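Local coordinates for pesticidal crystal protein Cry4Aa (Bacillus thuringiensis, PDB 2C9K), which promotes colloid-osmotic lysis by binding to midgut epithelial cells of insects, acting as a mosquito-larvicidal, pore-forming toxin, at residues Thr314-Asn318 with Lys330-Asn336; Glu262-Asn268 with Gln449-Trp455; Ile352-Asn358 with Met376-Asn382; Trp295-Phe301 with Ile433-Ile437. Numbering follows the deposited sequence.

All four contacts belong to the middle domain of this three-domain toxin, the beta-prism in which three antiparallel sheets pack around a common core. Interactions 1, 2 and 3 each pair two strands of a different one of those sheets. Interaction 4 crosses between two of them, joining strand 294-303 of the interaction 1 sheet to strand 432-440 of the interaction 2 sheet. Its centre lies about 10 to 12 Å from the other three centres; interactions 1 and 3 are the farthest apart, about 20 Å between centres. Along the chain, interaction 2 encloses interaction 4, which in turn encloses interactions 1 and 3 in series, so the pairing of interaction 2 brings the start and the end of this stretch of chain together.

Interaction 1: residues Thr314-Asn318 with Lys330-Asn336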
# COMPACT_ATOMS: atom_id res chain seq x y z
N THR A 314 18.73 -21.75 13.55
CA THR A 314 17.77 -22.57 14.24
C THR A 314 16.42 -21.90 14.41
O THR A 314 15.38 -22.50 14.12
CB THR A 314 18.33 -22.95 15.60
OG1 THR A 314 18.98 -24.22 15.49
CG2 THR A 314 17.25 -23.00 16.66
N SER A 315 16.44 -20.66 14.88
CA SER A 315 15.22 -19.90 15.14
C SER A 315 15.50 -18.40 15.03
O SER A 315 16.62 -18.00 14.73
CB SER A 315 14.72 -20.24 16.54
OG SER A 315 15.79 -20.10 17.47
N HIS A 316 14.49 -17.57 15.28
CA HIS A 316 14.70 -16.13 15.23
C HIS A 316 13.57 -15.34 15.86
O HIS A 316 12.53 -15.89 16.20
CB HIS A 316 14.88 -15.66 13.78
CG HIS A 316 13.60 -15.58 13.00
ND1 HIS A 316 12.90 -16.69 12.60
CD2 HIS A 316 12.91 -14.51 12.55
CE1 HIS A 316 11.83 -16.31 11.93
NE2 HIS A 316 11.81 -15.00 11.88
N TYR A 317 13.79 -14.04 16.04
CA TYR A 317 12.78 -13.15 16.58
C TYR A 317 13.06 -11.73 16.10
O TYR A 317 14.19 -11.41 15.74
CB TYR A 317 12.71 -13.25 18.12
CG TYR A 317 13.92 -12.74 18.88
CD1 TYR A 317 14.16 -11.38 19.02
CD2 TYR A 317 14.83 -13.63 19.44
CE1 TYR A 317 15.28 -10.91 19.71
CE2 TYR A 317 15.95 -13.18 20.13
CZ TYR A 317 16.17 -11.82 20.26
OH TYR A 317 17.30 -11.36 20.91
N ASN A 318 12.03 -10.89 16.08
CA ASN A 318 12.16 -9.51 15.62
C ASN A 318 12.06 -8.53 16.79
O ASN A 318 11.35 -8.80 17.77
CB ASN A 318 11.02 -9.15 14.65
CG ASN A 318 10.93 -10.10 13.47
OD1 ASN A 318 11.61 -9.91 12.46
ND2 ASN A 318 10.10 -11.12 13.59
N LYS A 330 9.37 -6.93 21.34
CA LYS A 330 10.00 -8.13 20.80
C LYS A 330 8.93 -9.08 20.27
O LYS A 330 7.85 -9.19 20.83
CB LYS A 330 10.82 -8.81 21.89
CG LYS A 330 11.53 -10.07 21.45
CD LYS A 330 12.04 -10.83 22.67
CE LYS A 330 12.75 -12.12 22.28
NZ LYS A 330 13.23 -12.85 23.49
N SER A 331 9.24 -9.77 19.18
CA SER A 331 8.28 -10.69 18.59
C SER A 331 8.43 -12.08 19.20
O SER A 331 9.19 -12.27 20.16
CB SER A 331 8.50 -10.81 17.09
OG SER A 331 9.67 -11.56 16.83
N SER A 332 7.70 -13.04 18.64
CA SER A 332 7.79 -14.41 19.12
C SER A 332 9.09 -14.97 18.60
O SER A 332 9.71 -14.41 17.70
CB SER A 332 6.64 -15.26 18.59
OG SER A 332 5.41 -14.89 19.18
N VAL A 333 9.53 -16.08 19.18
CA VAL A 333 10.76 -16.69 18.70
C VAL A 333 10.31 -17.81 17.79
O VAL A 333 9.98 -18.89 18.25
CB VAL A 333 11.60 -17.27 19.86
CG1 VAL A 333 12.82 -17.99 19.30
CG2 VAL A 333 12.05 -16.15 20.78
N PHE A 334 10.25 -17.53 16.49
CA PHE A 334 9.85 -18.55 15.54
C PHE A 334 10.97 -19.58 15.45
O PHE A 334 12.07 -19.34 15.95
CB PHE A 334 9.60 -17.92 14.16
CG PHE A 334 8.69 -16.72 14.20
CD1 PHE A 334 9.20 -15.46 14.50
CD2 PHE A 334 7.34 -16.85 13.94
CE1 PHE A 334 8.36 -14.34 14.54
CE2 PHE A 334 6.50 -15.73 13.97
CZ PHE A 334 7.02 -14.48 14.28
N GLY A 335 10.70 -20.71 14.82
CA GLY A 335 11.71 -21.75 14.69
C GLY A 335 11.79 -22.70 15.87
O GLY A 335 10.89 -22.75 16.70
N ASN A 336 12.88 -23.45 15.95
CA ASN A 336 13.06 -24.40 17.03
C ASN A 336 14.31 -24.01 17.82
O ASN A 336 15.36 -24.61 17.65
CB ASN A 336 13.21 -25.81 16.48
CG ASN A 336 13.19 -26.86 17.56
OD1 ASN A 336 13.28 -28.05 17.27
ND2 ASN A 336 13.09 -26.42 18.81
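Start at Thr314, whose carbonyl O accepts a bond from Asn336 N at 3.2 Å, while its OG1 bonds to Asn338. Ser315 comes next, in a non-hydrogen-bonded pair with Gly335, their CA atoms only 4.0 Å apart. Gly335 has a positive phi, and a CB there would run into Ser315 CA. His316 pairs with Phe334: His316 N reaches Phe334 O at 3.1 Å, though the position of that oxygen is less certain, with a weak return bond from Phe334 N to His316 O at 2.8 Å. Their rings are nearly parallel but slid apart, and His316 NE2 bonds to Ile437 O. This is an antiparallel beta hairpin, with strand 329-335 at the edge of one beta-prism sheet. At Tyr317, Lys330 lies over the ring face: CE makes a CH-pi contact and NZ a cation-pi contact, 4.4 Å from the ring centroid. Asn318 leaves the regular ladder: its N donates to Ser331 OG at 2.6 Å, a side-chain acceptor, while Ser331 N returns to Asn318 O at 2.7 Å.

Interaction 2: residues Glu262-Asn268 with Gln449-Trp455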
# COMPACT_ATOMS: atom_id res chain seq x y z
N GLU A 262 0.97 -3.83 4.80
CA GLU A 262 2.11 -4.74 4.65
C GLU A 262 1.82 -5.74 3.54
O GLU A 262 0.67 -6.07 3.27
CB GLU A 262 2.38 -5.55 5.93
CG GLU A 262 3.08 -4.80 7.06
CD GLU A 262 3.50 -5.71 8.21
OE1 GLU A 262 2.64 -6.34 8.84
OE2 GLU A 262 4.71 -5.79 8.49
N ILE A 263 2.88 -6.22 2.89
CA ILE A 263 2.73 -7.24 1.86
C ILE A 263 3.83 -8.26 2.14
O ILE A 263 4.85 -7.91 2.73
CB ILE A 263 2.84 -6.67 0.42
CG1 ILE A 263 4.19 -6.01 0.20
CG2 ILE A 263 1.68 -5.71 0.18
CD1 ILE A 263 4.37 -5.47 -1.21
N TYR A 264 3.61 -9.51 1.75
CA TYR A 264 4.57 -10.57 2.05
C TYR A 264 5.07 -11.36 0.85
O TYR A 264 4.34 -11.57 -0.12
CB TYR A 264 3.96 -11.56 3.05
CG TYR A 264 3.24 -10.94 4.24
CD1 TYR A 264 2.01 -10.33 4.09
CD2 TYR A 264 3.81 -10.98 5.51
CE1 TYR A 264 1.34 -9.78 5.17
CE2 TYR A 264 3.15 -10.43 6.61
CZ TYR A 264 1.92 -9.82 6.43
OH TYR A 264 1.26 -9.26 7.51
N GLN A 265 6.31 -11.82 0.96
CA GLN A 265 6.93 -12.66 -0.06
C GLN A 265 7.29 -13.91 0.75
O GLN A 265 7.66 -13.79 1.92
CB GLN A 265 8.17 -11.97 -0.63
CG GLN A 265 7.88 -10.66 -1.37
CD GLN A 265 9.13 -9.98 -1.94
OE1 GLN A 265 10.19 -9.97 -1.31
NE2 GLN A 265 8.99 -9.38 -3.12
N VAL A 266 7.17 -15.10 0.17
CA VAL A 266 7.47 -16.29 0.95
C VAL A 266 8.61 -17.20 0.47
O VAL A 266 8.96 -17.23 -0.71
CB VAL A 266 6.16 -17.13 1.18
CG1 VAL A 266 5.05 -16.58 0.30
CG2 VAL A 266 6.40 -18.60 0.91
N LEU A 267 9.19 -17.93 1.42
CA LEU A 267 10.30 -18.83 1.14
C LEU A 267 9.99 -20.24 1.64
O LEU A 267 9.43 -20.42 2.73
CB LEU A 267 11.57 -18.32 1.82
CG LEU A 267 12.78 -19.26 1.95
CD1 LEU A 267 13.34 -19.63 0.58
CD2 LEU A 267 13.85 -18.59 2.79
N ASN A 268 10.38 -21.23 0.82
CA ASN A 268 10.21 -22.66 1.10
C ASN A 268 8.78 -23.18 1.11
O ASN A 268 8.48 -24.16 1.78
CB ASN A 268 10.88 -23.04 2.42
CG ASN A 268 12.39 -23.00 2.33
OD1 ASN A 268 12.97 -23.15 1.25
ND2 ASN A 268 13.03 -22.82 3.47
N GLN A 449 10.67 -25.46 7.33
CA GLN A 449 10.17 -24.20 7.88
C GLN A 449 9.95 -23.25 6.70
O GLN A 449 10.78 -23.17 5.80
CB GLN A 449 11.21 -23.62 8.83
CG GLN A 449 10.74 -22.47 9.69
CD GLN A 449 11.86 -21.92 10.56
OE1 GLN A 449 11.66 -20.99 11.34
NE2 GLN A 449 13.05 -22.50 10.44
N VAL A 450 8.81 -22.56 6.71
CA VAL A 450 8.47 -21.60 5.65
C VAL A 450 8.52 -20.19 6.21
O VAL A 450 7.95 -19.91 7.27
CB VAL A 450 7.04 -21.84 5.10
CG1 VAL A 450 6.66 -20.72 4.17
CG2 VAL A 450 6.98 -23.16 4.37
N TYR A 451 9.21 -19.29 5.52
CA TYR A 451 9.32 -17.91 5.99
C TYR A 451 8.53 -16.96 5.10
O TYR A 451 8.19 -17.29 3.97
CB TYR A 451 10.78 -17.44 6.00
CG TYR A 451 11.76 -18.27 6.80
CD1 TYR A 451 12.30 -19.45 6.27
CD2 TYR A 451 12.18 -17.86 8.06
CE1 TYR A 451 13.25 -20.18 6.98
CE2 TYR A 451 13.12 -18.59 8.77
CZ TYR A 451 13.65 -19.75 8.23
OH TYR A 451 14.60 -20.45 8.95
N THR A 452 8.26 -15.78 5.64
CA THR A 452 7.59 -14.74 4.89
C THR A 452 8.30 -13.46 5.28
O THR A 452 8.65 -13.27 6.45
CB THR A 452 6.11 -14.60 5.26
OG1 THR A 452 5.98 -14.63 6.68
CG2 THR A 452 5.29 -15.72 4.65
N PHE A 453 8.53 -12.60 4.31
CA PHE A 453 9.20 -11.34 4.56
C PHE A 453 8.18 -10.23 4.37
O PHE A 453 7.62 -10.07 3.29
CB PHE A 453 10.39 -11.18 3.61
CG PHE A 453 11.44 -12.26 3.78
CD1 PHE A 453 11.23 -13.55 3.29
CD2 PHE A 453 12.61 -12.00 4.50
CE1 PHE A 453 12.16 -14.56 3.51
CE2 PHE A 453 13.55 -13.01 4.73
CZ PHE A 453 13.32 -14.29 4.24
N ALA A 454 7.92 -9.49 5.44
CA ALA A 454 6.96 -8.39 5.42
C ALA A 454 7.60 -7.14 4.85
O ALA A 454 8.76 -6.85 5.14
CB ALA A 454 6.46 -8.13 6.82
N TRP A 455 6.84 -6.40 4.06
CA TRP A 455 7.34 -5.18 3.45
C TRP A 455 6.32 -4.06 3.55
O TRP A 455 5.16 -4.25 3.22
CB TRP A 455 7.66 -5.42 1.96
CG TRP A 455 8.70 -6.47 1.73
CD1 TRP A 455 8.49 -7.79 1.48
CD2 TRP A 455 10.12 -6.28 1.75
NE1 TRP A 455 9.70 -8.45 1.36
CE2 TRP A 455 10.71 -7.54 1.52
CE3 TRP A 455 10.95 -5.17 1.94
CZ2 TRP A 455 12.09 -7.72 1.47
CZ3 TRP A 455 12.33 -5.35 1.90
CH2 TRP A 455 12.88 -6.62 1.66
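The side chains on one face of this strand pair form a row of rings with aliphatic groups set between them. Leu267 is the clearest bump: it fills the notch between Tyr451 and Phe453, with Leu267 CD2 3.9 Å from Tyr451 CD1 and Leu267 CB 4.2 Å from the edge atom Phe453 CE1. Farther along, Ile263 CG1 rests 3.9 Å from Trp455 CB, and Gln265 lies beside the Trp455 indole, its OE1 bonded to Gly408 N. The pair is an antiparallel ladder in the three-stranded sheet of the beta-prism, six backbone bonds linking Ile263 with Trp455, Gln265 with Phe453 and Leu267 with Tyr451. On the other face, the small Ala454 leaves room for the Tyr264 ring, whose CE2 lies 4.0 Å from Ala454 CB and whose hydroxyl bonds to Arg288 N. Val266 CG2 meets Val450 CG1 at 3.9 Å, and Val266 CB touches Thr452 CG2 at 3.8 Å. Strand 262-267 also borders helix 222-240, where Val266 touches Asn223 and Asn226.

Interaction 3: residues Ile352-Asn358 with Met376-Asn382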
# COMPACT_ATOMS: atom_id res chain seq x y z
N ILE A 352 17.41 4.01 8.74
CA ILE A 352 18.28 2.97 8.21
C ILE A 352 17.37 1.77 7.93
O ILE A 352 16.89 1.10 8.85
CB ILE A 352 19.40 2.57 9.21
CG1 ILE A 352 20.57 3.55 9.13
CG2 ILE A 352 19.89 1.16 8.91
CD1 ILE A 352 20.32 4.89 9.76
N TYR A 353 17.12 1.51 6.65
CA TYR A 353 16.22 0.43 6.26
C TYR A 353 16.79 -0.64 5.34
O TYR A 353 17.78 -0.43 4.64
CB TYR A 353 14.99 1.03 5.59
CG TYR A 353 14.52 2.32 6.23
CD1 TYR A 353 14.80 3.55 5.66
CD2 TYR A 353 13.80 2.30 7.43
CE1 TYR A 353 14.39 4.74 6.26
CE2 TYR A 353 13.38 3.48 8.04
CZ TYR A 353 13.68 4.69 7.45
OH TYR A 353 13.30 5.86 8.07
N ILE A 354 16.14 -1.79 5.36
CA ILE A 354 16.52 -2.91 4.51
C ILE A 354 15.58 -2.82 3.31
O ILE A 354 14.36 -2.91 3.47
CB ILE A 354 16.33 -4.26 5.27
CG1 ILE A 354 17.25 -4.28 6.50
CG2 ILE A 354 16.69 -5.43 4.38
CD1 ILE A 354 17.00 -5.44 7.44
N PHE A 355 16.13 -2.63 2.11
CA PHE A 355 15.30 -2.50 0.92
C PHE A 355 15.46 -3.65 -0.07
O PHE A 355 14.75 -3.74 -1.06
CB PHE A 355 15.60 -1.18 0.21
CG PHE A 355 16.95 -1.14 -0.45
CD1 PHE A 355 17.18 -1.82 -1.64
CD2 PHE A 355 17.98 -0.40 0.11
CE1 PHE A 355 18.42 -1.76 -2.28
CE2 PHE A 355 19.23 -0.34 -0.52
CZ PHE A 355 19.45 -1.02 -1.71
N LEU A 356 16.42 -4.53 0.22
CA LEU A 356 16.68 -5.69 -0.62
C LEU A 356 17.56 -6.65 0.15
O LEU A 356 18.49 -6.22 0.85
CB LEU A 356 17.39 -5.27 -1.91
CG LEU A 356 17.71 -6.39 -2.92
CD1 LEU A 356 16.42 -6.90 -3.54
CD2 LEU A 356 18.61 -5.85 -3.99
N LEU A 357 17.28 -7.94 0.07
CA LEU A 357 18.15 -8.88 0.75
C LEU A 357 18.32 -10.15 -0.04
O LEU A 357 17.54 -10.46 -0.94
CB LEU A 357 17.67 -9.21 2.16
CG LEU A 357 16.36 -9.91 2.41
CD1 LEU A 357 16.40 -10.56 3.80
CD2 LEU A 357 15.22 -8.90 2.32
N ASN A 358 19.38 -10.87 0.30
CA ASN A 358 19.74 -12.11 -0.36
C ASN A 358 19.74 -13.18 0.69
O ASN A 358 20.37 -13.02 1.73
CB ASN A 358 21.14 -11.96 -0.94
CG ASN A 358 21.49 -13.05 -1.92
OD1 ASN A 358 21.49 -14.24 -1.57
ND2 ASN A 358 21.80 -12.66 -3.15
N MET A 376 22.50 -14.56 5.17
CA MET A 376 21.72 -13.46 4.63
C MET A 376 22.53 -12.21 4.31
O MET A 376 23.39 -11.79 5.08
CB MET A 376 20.58 -13.08 5.58
CG MET A 376 19.49 -14.12 5.68
SD MET A 376 18.21 -13.61 6.82
CE MET A 376 18.94 -14.14 8.37
N ASP A 377 22.25 -11.63 3.15
CA ASP A 377 22.91 -10.42 2.70
C ASP A 377 21.88 -9.32 2.62
O ASP A 377 21.03 -9.33 1.72
CB ASP A 377 23.52 -10.62 1.31
CG ASP A 377 24.72 -11.53 1.32
OD1 ASP A 377 25.14 -11.94 0.22
OD2 ASP A 377 25.24 -11.82 2.43
N PHE A 378 21.95 -8.37 3.54
CA PHE A 378 21.02 -7.26 3.55
C PHE A 378 21.56 -6.08 2.75
O PHE A 378 22.76 -5.80 2.76
CB PHE A 378 20.74 -6.81 4.99
CG PHE A 378 20.21 -7.90 5.86
CD1 PHE A 378 21.07 -8.78 6.51
CD2 PHE A 378 18.84 -8.08 6.02
CE1 PHE A 378 20.58 -9.82 7.30
CE2 PHE A 378 18.34 -9.12 6.80
CZ PHE A 378 19.21 -9.99 7.45
N PHE A 379 20.67 -5.42 2.04
CA PHE A 379 21.02 -4.24 1.28
C PHE A 379 20.27 -3.10 1.95
O PHE A 379 19.11 -2.82 1.66
CB PHE A 379 20.64 -4.40 -0.19
CG PHE A 379 21.57 -5.29 -0.95
CD1 PHE A 379 22.94 -5.00 -1.00
CD2 PHE A 379 21.10 -6.42 -1.61
CE1 PHE A 379 23.82 -5.82 -1.70
CE2 PHE A 379 21.98 -7.24 -2.32
CZ PHE A 379 23.34 -6.94 -2.36
N ILE A 380 20.98 -2.49 2.90
CA ILE A 380 20.51 -1.40 3.73
C ILE A 380 20.69 -0.02 3.10
O ILE A 380 21.52 0.16 2.21
CB ILE A 380 21.27 -1.45 5.08
CG1 ILE A 380 20.89 -2.75 5.81
CG2 ILE A 380 21.00 -0.22 5.91
CD1 ILE A 380 21.71 -3.06 7.04
N THR A 381 19.90 0.94 3.55
CA THR A 381 20.00 2.30 3.05
C THR A 381 19.93 3.26 4.23
O THR A 381 19.15 3.06 5.17
CB THR A 381 18.86 2.64 2.05
OG1 THR A 381 19.07 3.95 1.51
CG2 THR A 381 17.48 2.58 2.73
N ASN A 382 20.77 4.29 4.21
CA ASN A 382 20.77 5.27 5.29
C ASN A 382 20.43 6.65 4.76
O ASN A 382 20.48 7.63 5.50
CB ASN A 382 22.13 5.31 6.00
CG ASN A 382 23.23 5.90 5.14
OD1 ASN A 382 24.39 5.93 5.56
ND2 ASN A 382 22.89 6.36 3.94
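Ile354, Ile380, Phe378 and Leu357 form the apolar centre on one face of the two strands. Ile354 bridges its neighbours, with CD1 3.5 Å from Phe378 CD2 and CG1 4.0 Å from Ile380 CG1; Leu357 CD1 lies 3.9 Å from Phe378 CE2. Ile352 extends the patch, its CG2 3.5 Å from Ile380 CG2. On the opposite face Leu356 CD2 meets Phe379 CD2 at 3.5 Å, and Phe379 CB makes a CH-pi contact over the Phe355 ring, 4.2 Å from the ring centroid.

These side chains ride on an antiparallel hairpin interrupted by a classic beta bulge, where Phe355 and Leu356 together face Phe379. Phe379 O accepts from Phe355 N at 3.0 Å and more weakly from Leu356 N at 3.5 Å, while Phe379 N returns to Leu356 O at 2.6 Å. Regular pairing flanks the bulge. Tyr353 and Thr381 exchange two backbone bonds, as do Asn358 and Asp377, where Asn358 N to Asp377 O and Asp377 N to Asn358 O are both 2.7 Å. At the polar margins Thr381 OG1 bonds to Tyr427 O, and Tyr353 OH to Asn351.

The two strands are the middle pair of a four-stranded prism sheet, flanked by strands 386-392 and 402-407. From the face of Ile354, Leu357 and Phe378, Ile354 and Phe378 pack on Leu299 of strand 294-303, and Leu357 on Phe453 and Trp455 of strand 450-457.

Interaction 4: residues Trp295-Phe301 with Ile433-Ile437; sequences WLDSLNF and ILSFI
Two strands from different sheets cross here at 71°, their axes 6.1 Å apart at closest, with no direct hydrogen bond between them. Leu296 CA and Ser435 CA are nearest, 5.2 Å apart; Leu299 CA and Ile437 CA follow at 8.2 Å. Segment 295-301 is extended except at Asp297 (phi/psi -74/-50), where a classic beta bulge sets Asp297 and Ser298 both against Met319. The extra residue lets Leu296 and Leu299, three positions apart, both point toward segment 433-437, which bends at Ser435 (-129/-17). One water links the backbones, accepting from Leu296 N and donating to Leu434 O, each at 2.8 Å.

The side chains meet through apolar contacts. Leu296 (t, p) and Leu299 (chi1 -103°, chi2 30°, both between wells) converge on Leu434 (t, p): both CD2 atoms are 3.7 Å from Leu434 CD2. Leu299 CD2 also reaches Ile437 CD1 (m, t) at 3.9 Å. At one end Phe301 (m, chi2 69°) turns its ring edge to that methyl, CZ to Ile437 CD1 being 4.1 Å; at the other, Trp295 (m, chi2 91°) has its CA-to-CB bond pointing away, yet its CZ3 lies 3.9 Å from Ile433 CD1 (p, t).

Such sheet-to-sheet packing fills a beta-prism. The third sheet meets the cluster through Tyr353 and Ile354 of strand 353-362. Phe453 of strand 450-457 packs on Ile437; His316 of strand 313-322 stacks on Phe301.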
# COMPACT_ATOMS: atom_id res chain seq x y z
N TRP A 295 8.17 -0.31 13.11
CA TRP A 295 9.46 -0.17 12.45
C TRP A 295 10.40 -1.26 12.97
O TRP A 295 10.46 -1.53 14.16
CB TRP A 295 10.03 1.21 12.72
CG TRP A 295 9.13 2.30 12.30
CD1 TRP A 295 8.18 2.92 13.07
CD2 TRP A 295 9.07 2.92 11.02
NE1 TRP A 295 7.54 3.90 12.34
CE2 TRP A 295 8.07 3.91 11.07
CE3 TRP A 295 9.77 2.72 9.83
CZ2 TRP A 295 7.76 4.72 9.98
CZ3 TRP A 295 9.46 3.52 8.74
CH2 TRP A 295 8.46 4.51 8.83
N LEU A 296 11.12 -1.89 12.06
CA LEU A 296 12.02 -2.98 12.42
C LEU A 296 13.32 -2.52 13.06
O LEU A 296 14.18 -1.99 12.38
CB LEU A 296 12.35 -3.79 11.17
CG LEU A 296 13.14 -5.08 11.37
CD1 LEU A 296 12.35 -6.03 12.29
CD2 LEU A 296 13.41 -5.73 10.01
N ASP A 297 13.46 -2.74 14.37
CA ASP A 297 14.69 -2.36 15.08
C ASP A 297 15.86 -3.29 14.75
O ASP A 297 16.96 -2.83 14.42
CB ASP A 297 14.49 -2.37 16.59
CG ASP A 297 13.76 -1.15 17.08
OD1 ASP A 297 13.98 -0.08 16.47
OD2 ASP A 297 13.00 -1.24 18.06
N SER A 298 15.63 -4.60 14.85
CA SER A 298 16.68 -5.57 14.56
C SER A 298 16.17 -6.98 14.27
O SER A 298 15.06 -7.34 14.65
CB SER A 298 17.66 -5.63 15.73
OG SER A 298 17.01 -6.03 16.93
N LEU A 299 17.00 -7.75 13.57
CA LEU A 299 16.71 -9.14 13.23
C LEU A 299 17.64 -10.01 14.08
O LEU A 299 18.85 -9.82 14.09
CB LEU A 299 16.97 -9.36 11.74
CG LEU A 299 15.74 -9.42 10.82
CD1 LEU A 299 14.63 -8.57 11.38
CD2 LEU A 299 16.14 -8.97 9.43
N ASN A 300 17.07 -10.97 14.79
CA ASN A 300 17.86 -11.82 15.67
C ASN A 300 17.73 -13.31 15.34
O ASN A 300 16.73 -13.93 15.67
CB ASN A 300 17.43 -11.56 17.11
CG ASN A 300 17.39 -10.08 17.44
OD1 ASN A 300 18.41 -9.48 17.80
ND2 ASN A 300 16.22 -9.46 17.29
N PHE A 301 18.76 -13.86 14.70
CA PHE A 301 18.78 -15.27 14.31
C PHE A 301 19.77 -16.09 15.13
O PHE A 301 20.95 -15.76 15.20
CB PHE A 301 19.14 -15.42 12.83
CG PHE A 301 18.05 -15.02 11.89
CD1 PHE A 301 17.67 -13.69 11.76
CD2 PHE A 301 17.39 -15.98 11.13
CE1 PHE A 301 16.65 -13.31 10.89
CE2 PHE A 301 16.37 -15.62 10.25
CZ PHE A 301 16.00 -14.28 10.13
N ILE A 433 10.43 -1.34 2.30
CA ILE A 433 11.47 -1.63 3.28
C ILE A 433 11.03 -2.84 4.11
O ILE A 433 9.83 -3.04 4.34
CB ILE A 433 11.70 -0.45 4.27
CG1 ILE A 433 10.46 -0.29 5.17
CG2 ILE A 433 12.02 0.83 3.49
CD1 ILE A 433 10.66 0.71 6.29
N LEU A 434 11.98 -3.65 4.56
CA LEU A 434 11.65 -4.83 5.36
C LEU A 434 10.97 -4.39 6.65
O LEU A 434 11.38 -3.41 7.26
CB LEU A 434 12.90 -5.65 5.68
CG LEU A 434 12.53 -6.98 6.34
CD1 LEU A 434 11.84 -7.86 5.30
CD2 LEU A 434 13.75 -7.67 6.89
N SER A 435 9.95 -5.11 7.09
CA SER A 435 9.29 -4.71 8.31
C SER A 435 9.14 -5.81 9.34
O SER A 435 8.90 -5.54 10.51
CB SER A 435 7.91 -4.13 7.99
OG SER A 435 7.05 -5.13 7.47
N PHE A 436 9.30 -7.06 8.90
CA PHE A 436 9.12 -8.20 9.79
C PHE A 436 9.43 -9.53 9.07
O PHE A 436 9.36 -9.61 7.84
CB PHE A 436 7.66 -8.24 10.25
CG PHE A 436 7.44 -8.85 11.59
CD1 PHE A 436 7.73 -8.14 12.75
CD2 PHE A 436 6.88 -10.12 11.71
CE1 PHE A 436 7.46 -8.67 14.01
CE2 PHE A 436 6.60 -10.67 12.96
CZ PHE A 436 6.89 -9.94 14.12
N ILE A 437 9.77 -10.56 9.84
CA ILE A 437 10.03 -11.89 9.28
C ILE A 437 9.37 -12.95 10.16
O ILE A 437 9.85 -13.21 11.26
CB ILE A 437 11.52 -12.21 9.20
CG1 ILE A 437 12.20 -11.30 8.18
CG2 ILE A 437 11.70 -13.66 8.79
CD1 ILE A 437 13.69 -11.60 7.99
O HOH W 1 10.65 -1.75 9.35